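Long-range contacts in snaclec convulxin subunit alpha (PDB 1UMR), which activates platelets by binding the platelet collagen receptor glycoprotein VI, acting as a snake venom lectin of the snaclec family: residues R73-K79 against I101-S105; M23-D27 against S69-R73. One frame throughout, in Å; residues are numbered along the deposited sequence.

Interaction 1 (R73-K79 against I101-S105)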
loop_
_atom_site.group_PDB
_atom_site.type_symbol
_atom_site.label_atom_id
_atom_site.label_comp_id
_atom_site.label_asym_id
_atom_site.label_seq_id
_atom_site.Cartn_x
_atom_site.Cartn_y
_atom_site.Cartn_z
ATOM N N ARG A 73 -2.634 27.000 34.643
ATOM C CA ARG A 73 -2.406 28.405 34.242
ATOM C C ARG A 73 -1.683 28.395 32.900
ATOM O O ARG A 73 -0.890 27.458 32.638
ATOM C CB ARG A 73 -1.675 29.192 35.367
ATOM C CG ARG A 73 -0.915 30.552 34.956
ATOM C CD ARG A 73 -0.449 31.509 36.155
ATOM N NE ARG A 73 -0.323 32.922 35.692
ATOM C CZ ARG A 73 -0.420 34.161 36.372
ATOM N NH1 ARG A 73 -0.596 34.349 37.699
ATOM N NH2 ARG A 73 -0.342 35.285 35.618
ATOM N N VAL A 74 -1.949 29.407 32.049
ATOM C CA VAL A 74 -1.209 29.594 30.777
ATOM C C VAL A 74 0.283 29.957 31.013
ATOM O O VAL A 74 0.589 30.818 31.834
ATOM C CB VAL A 74 -1.849 30.757 29.960
ATOM C CG1 VAL A 74 -1.031 31.078 28.648
ATOM C CG2 VAL A 74 -3.356 30.483 29.645
ATOM N N GLN A 75 1.226 29.359 30.295
ATOM C CA GLN A 75 2.643 29.666 30.568
ATOM C C GLN A 75 3.096 30.822 29.642
ATOM O O GLN A 75 4.086 31.484 29.873
ATOM C CB GLN A 75 3.570 28.415 30.364
ATOM C CG GLN A 75 3.197 27.199 31.264
ATOM C CD GLN A 75 3.286 27.629 32.785
ATOM O OE1 GLN A 75 4.379 27.870 33.279
ATOM N NE2 GLN A 75 2.119 27.797 33.462
ATOM N N ASN A 76 2.417 30.989 28.548
ATOM C CA ASN A 76 2.890 31.910 27.484
ATOM C C ASN A 76 2.945 33.298 28.029
ATOM O O ASN A 76 2.067 33.718 28.800
ATOM C CB ASN A 76 1.892 31.942 26.356
ATOM C CG ASN A 76 1.560 30.593 25.841
ATOM O OD1 ASN A 76 1.714 30.284 24.624
ATOM N ND2 ASN A 76 0.988 29.807 26.678
ATOM N N LYS A 77 3.922 34.058 27.541
ATOM C CA LYS A 77 4.223 35.376 28.048
ATOM C C LYS A 77 3.413 36.451 27.300
ATOM O O LYS A 77 3.071 37.417 27.906
ATOM C CB LYS A 77 5.702 35.569 27.938
ATOM C CG LYS A 77 6.457 34.574 28.844
ATOM C CD LYS A 77 7.971 34.722 28.732
ATOM C CE LYS A 77 8.709 34.018 29.858
ATOM N NZ LYS A 77 10.149 34.122 29.549
ATOM N N GLU A 78 3.061 36.213 26.022
ATOM C CA GLU A 78 2.201 37.048 25.200
ATOM C C GLU A 78 0.820 37.137 25.870
ATOM O O GLU A 78 0.449 36.257 26.608
ATOM C CB GLU A 78 2.010 36.412 23.781
ATOM C CG GLU A 78 3.248 35.768 23.134
ATOM C CD GLU A 78 3.379 34.271 23.501
ATOM O OE1 GLU A 78 4.142 33.999 24.434
ATOM O OE2 GLU A 78 2.724 33.347 22.890
ATOM N N LYS A 79 0.057 38.166 25.511
ATOM C CA LYS A 79 -1.284 38.493 25.999
ATOM C C LYS A 79 -2.304 37.468 25.757
ATOM O O LYS A 79 -3.139 37.218 26.622
ATOM C CB LYS A 79 -1.795 39.833 25.408
ATOM C CG LYS A 79 -1.220 41.126 26.079
ATOM C CD LYS A 79 -1.599 42.428 25.402
ATOM C CE LYS A 79 -0.989 43.555 26.210
ATOM N NZ LYS A 79 -0.579 44.626 25.320
ATOM N N ILE A 101 -7.851 39.293 29.362
ATOM C CA ILE A 101 -6.812 38.270 29.471
ATOM C C ILE A 101 -7.152 37.265 30.533
ATOM O O ILE A 101 -7.160 37.647 31.728
ATOM C CB ILE A 101 -5.425 38.913 29.712
ATOM C CG1 ILE A 101 -5.024 39.783 28.500
ATOM C CG2 ILE A 101 -4.296 37.861 30.049
ATOM C CD1 ILE A 101 -3.717 40.672 28.930
ATOM N N THR A 102 -7.414 35.995 30.111
ATOM C CA THR A 102 -7.975 34.990 31.034
ATOM C C THR A 102 -7.046 33.807 31.007
ATOM O O THR A 102 -7.288 32.845 30.251
ATOM C CB THR A 102 -9.422 34.529 30.649
ATOM O OG1 THR A 102 -9.552 34.197 29.229
ATOM C CG2 THR A 102 -10.493 35.719 30.849
ATOM N N LYS A 103 -5.981 33.913 31.807
ATOM C CA LYS A 103 -4.875 32.956 31.819
ATOM C C LYS A 103 -4.876 31.933 33.028
ATOM O O LYS A 103 -4.053 30.996 33.086
ATOM C CB LYS A 103 -3.562 33.728 31.847
ATOM C CG LYS A 103 -3.096 34.273 30.524
ATOM C CD LYS A 103 -1.721 35.083 30.736
ATOM C CE LYS A 103 -1.022 35.314 29.328
ATOM N NZ LYS A 103 0.311 35.987 29.660
ATOM N N CYS A 104 -5.778 32.162 33.979
ATOM C CA CYS A 104 -6.008 31.235 35.075
ATOM C C CYS A 104 -7.217 30.307 34.870
ATOM O O CYS A 104 -7.822 30.221 33.751
ATOM C CB CYS A 104 -6.069 32.041 36.377
ATOM S SG CYS A 104 -4.392 32.470 36.636
ATOM N N SER A 105 -7.585 29.561 35.921
ATOM C CA SER A 105 -8.742 28.651 35.788
ATOM C C SER A 105 -9.460 28.368 37.082
ATOM O O SER A 105 -8.968 28.655 38.174
ATOM C CB SER A 105 -8.361 27.358 35.140
ATOM O OG SER A 105 -7.413 26.821 36.014
#

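Interaction 2 (M23-D27 against S69-R73)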
loop_
_atom_site.group_PDB
_atom_site.type_symbol
_atom_site.label_atom_id
_atom_site.label_comp_id
_atom_site.label_asym_id
_atom_site.label_seq_id
_atom_site.Cartn_x
_atom_site.Cartn_y
_atom_site.Cartn_z
ATOM N N MET A 23 -8.887 35.289 47.124
ATOM C CA MET A 23 -7.500 35.527 46.844
ATOM C C MET A 23 -7.320 35.408 45.378
ATOM O O MET A 23 -8.124 34.800 44.734
ATOM C CB MET A 23 -6.625 34.504 47.529
ATOM C CG MET A 23 -6.206 34.915 48.981
ATOM S SD MET A 23 -5.022 33.756 49.616
ATOM C CE MET A 23 -5.112 33.917 51.412
ATOM N N ASN A 24 -6.324 36.072 44.821
ATOM C CA ASN A 24 -6.140 35.848 43.414
ATOM C C ASN A 24 -5.258 34.649 43.287
ATOM O O ASN A 24 -4.651 34.098 44.279
ATOM C CB ASN A 24 -5.514 37.097 42.701
ATOM C CG ASN A 24 -4.169 37.475 43.269
ATOM O OD1 ASN A 24 -3.731 38.635 43.180
ATOM N ND2 ASN A 24 -3.469 36.483 43.803
ATOM N N TRP A 25 -5.150 34.273 42.046
ATOM C CA TRP A 25 -4.557 33.007 41.723
ATOM C C TRP A 25 -3.125 32.890 42.266
ATOM O O TRP A 25 -2.737 31.918 42.912
ATOM C CB TRP A 25 -4.668 32.745 40.220
ATOM C CG TRP A 25 -4.319 31.376 39.815
ATOM C CD1 TRP A 25 -5.168 30.346 39.400
ATOM C CD2 TRP A 25 -2.995 30.873 39.708
ATOM N NE1 TRP A 25 -4.415 29.240 39.005
ATOM C CE2 TRP A 25 -3.076 29.545 39.188
ATOM C CE3 TRP A 25 -1.722 31.444 39.915
ATOM C CZ2 TRP A 25 -1.931 28.782 38.928
ATOM C CZ3 TRP A 25 -0.576 30.673 39.678
ATOM C CH2 TRP A 25 -0.676 29.357 39.152
ATOM N N GLU A 26 -2.324 33.884 42.074
ATOM C CA GLU A 26 -1.018 33.598 42.564
ATOM C C GLU A 26 -0.930 33.736 44.093
ATOM O O GLU A 26 -0.039 33.152 44.741
ATOM C CB GLU A 26 0.059 34.336 41.759
ATOM C CG GLU A 26 0.497 35.610 42.408
ATOM C CD GLU A 26 0.817 36.786 41.459
ATOM O OE1 GLU A 26 0.653 37.920 41.984
ATOM O OE2 GLU A 26 1.210 36.594 40.248
ATOM N N ASP A 27 -1.829 34.478 44.710
ATOM C CA ASP A 27 -1.706 34.582 46.165
ATOM C C ASP A 27 -2.149 33.267 46.753
ATOM O O ASP A 27 -1.608 32.818 47.740
ATOM C CB ASP A 27 -2.569 35.720 46.732
ATOM C CG ASP A 27 -1.925 37.110 46.511
ATOM O OD1 ASP A 27 -0.705 37.192 46.273
ATOM O OD2 ASP A 27 -2.587 38.165 46.572
ATOM N N SER A 69 -10.674 28.604 42.625
ATOM C CA SER A 69 -9.444 28.519 41.792
ATOM C C SER A 69 -8.889 27.048 41.738
ATOM O O SER A 69 -8.863 26.364 42.752
ATOM C CB SER A 69 -8.372 29.449 42.346
ATOM O OG SER A 69 -8.485 30.798 41.872
ATOM N N ILE A 70 -8.448 26.573 40.575
ATOM C CA ILE A 70 -7.576 25.400 40.523
ATOM C C ILE A 70 -6.208 25.790 39.813
ATOM O O ILE A 70 -5.953 26.972 39.451
ATOM C CB ILE A 70 -8.216 24.309 39.868
ATOM C CG1 ILE A 70 -8.306 24.682 38.401
ATOM C CG2 ILE A 70 -9.607 24.042 40.515
ATOM C CD1 ILE A 70 -9.134 23.834 37.582
ATOM N N GLY A 71 -5.297 24.833 39.705
ATOM C CA GLY A 71 -3.869 25.129 39.567
ATOM C C GLY A 71 -3.438 25.188 38.091
ATOM O O GLY A 71 -2.234 25.102 37.778
ATOM N N LEU A 72 -4.380 25.361 37.157
ATOM C CA LEU A 72 -3.954 25.393 35.748
ATOM C C LEU A 72 -3.755 26.783 35.293
ATOM O O LEU A 72 -4.652 27.698 35.436
ATOM C CB LEU A 72 -4.995 24.740 34.865
ATOM C CG LEU A 72 -4.820 23.359 34.317
ATOM C CD1 LEU A 72 -6.087 23.042 33.384
ATOM C CD2 LEU A 72 -3.484 23.094 33.517
ATOM N N ARG A 73 -2.634 27.000 34.643
ATOM C CA ARG A 73 -2.406 28.405 34.242
ATOM C C ARG A 73 -1.683 28.395 32.900
ATOM O O ARG A 73 -0.890 27.458 32.638
ATOM C CB ARG A 73 -1.675 29.192 35.367
ATOM C CG ARG A 73 -0.915 30.552 34.956
ATOM C CD ARG A 73 -0.449 31.509 36.155
ATOM N NE ARG A 73 -0.323 32.922 35.692
ATOM C CZ ARG A 73 -0.420 34.161 36.372
ATOM N NH1 ARG A 73 -0.596 34.349 37.699
ATOM N NH2 ARG A 73 -0.342 35.285 35.618
#

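Interaction 1 (R73-K79 against I101-S105)
Where the antiparallel strands 67-74 and 104-108 part to become the two ends of the long loop of this C-type lectin-like chain, Val74 and Lys103 pair across its neck. Val74 N donates to Lys103 O at 2.8 Å, a nearly straight bond (166° at the hydrogen) lying in the carbonyl plane. The same oxygen also receives a CA-H...O contact from Arg73 CA at 3.3 Å. Val74 leans its side chain on the start of Lys103: CG2, set beside its own backbone N (CG1 being anti to it, chi1 175°), packs against Lys103 O and CA, while CB lies 3.8 Å from Lys103 CG. Beyond CG the lysine runs fully extended and carries its ammonium into the turn at 76-78. There NZ donates to Asn76 O at 3.0 Å and to Glu78 O at 3.1 Å. The first donor is tilted moderately from its carbonyl plane; the second stands well above the plane of Glu78. Two backbone carbonyls thus grip one charged nitrogen and would help to hold the curl of the loop around it. Farther out, Ile101 CD1 rests on Lys79 CG at 3.8 Å, the two side chains slanting across each other, while Lys79 NZ instead donates to Asp94 O. At the strand end Cys104 SG, in its disulfide with Cys121, lies over one face of the Arg73 guanidinium and 4.1 Å from Arg73 CD. A classic beta bulge sets Lys103 and Cys104 opposite Ala119. Arg73 and Val74 also pair with an antiparallel strand of another protein chain, which carries the sheet across the interface. Such a neck, with the long loop reaching out to a partner chain, is characteristic of the loop-swapped C-type lectin-like domains of snaclecs.

Interaction 2 (M23-D27 against S69-R73)
Ser69 faces the indole of Trp25 at the start of the segment, its OG 4.2 Å from Trp25 CD1, a loose approach oblique to the ring. Ile70 turns its side chain away but offers its carbonyl: Trp25 NE1 donates to Ile70 O at 2.8 Å. The acceptor lies 27° out of the indole plane and the angle at the hydrogen is 133°, so the bond is bent, although the donor lies in the carbonyl plane of Ile70. The bond gives the buried indole N-H an acceptor and, with Arg73 over the face, would limit the ring's rotation. Gly71 O follows at the ring edge, 3.9 Å from Trp25 CZ2. Leu72 points away, and its side chain touches Trp116. Arg73 then covers the indole: CD sits over the six-membered ring, 3.8 Å from its centroid, in a CH-pi contact, and CB meets Trp25 CZ2 at 3.6 Å. With CG anti to the backbone N and the chain extended as far as NE, the aliphatic part spans the ring and takes the guanidinium past its rim. The guanidinium plane stands 85° to the indole, its edge toward Trp25 CE3, and NH1 makes a long salt bridge of 3.8 Å with Glu26 OE2. The first turn of helix 25-35 is thereby packed beneath strand 67-74, with Cys104 of strand 104-108 also against Trp25, and Ile125 and Phe127 of strand 125-131 beside Ser69.

From the N terminus, the chain first enters interaction 2 at the beginning of helix 25-35, passes through both helices and returns on strand 67-74, so that 23-27 against 69-73 closes a loop of 41 intervening residues. Interaction 1 opens where interaction 2 ends: Arg73 belongs to both. The chain then makes the long loop, without helix or strand, and 101-105 comes back to close it. The two loops therefore follow in series, neither nested nor crossing. They touch through Ser105, whose OG probably bonds Leu72 O and whose O probably accepts from Ile70 N, tying helix 25-35, strands 67-74 and 104-108, and the loop neck into one body.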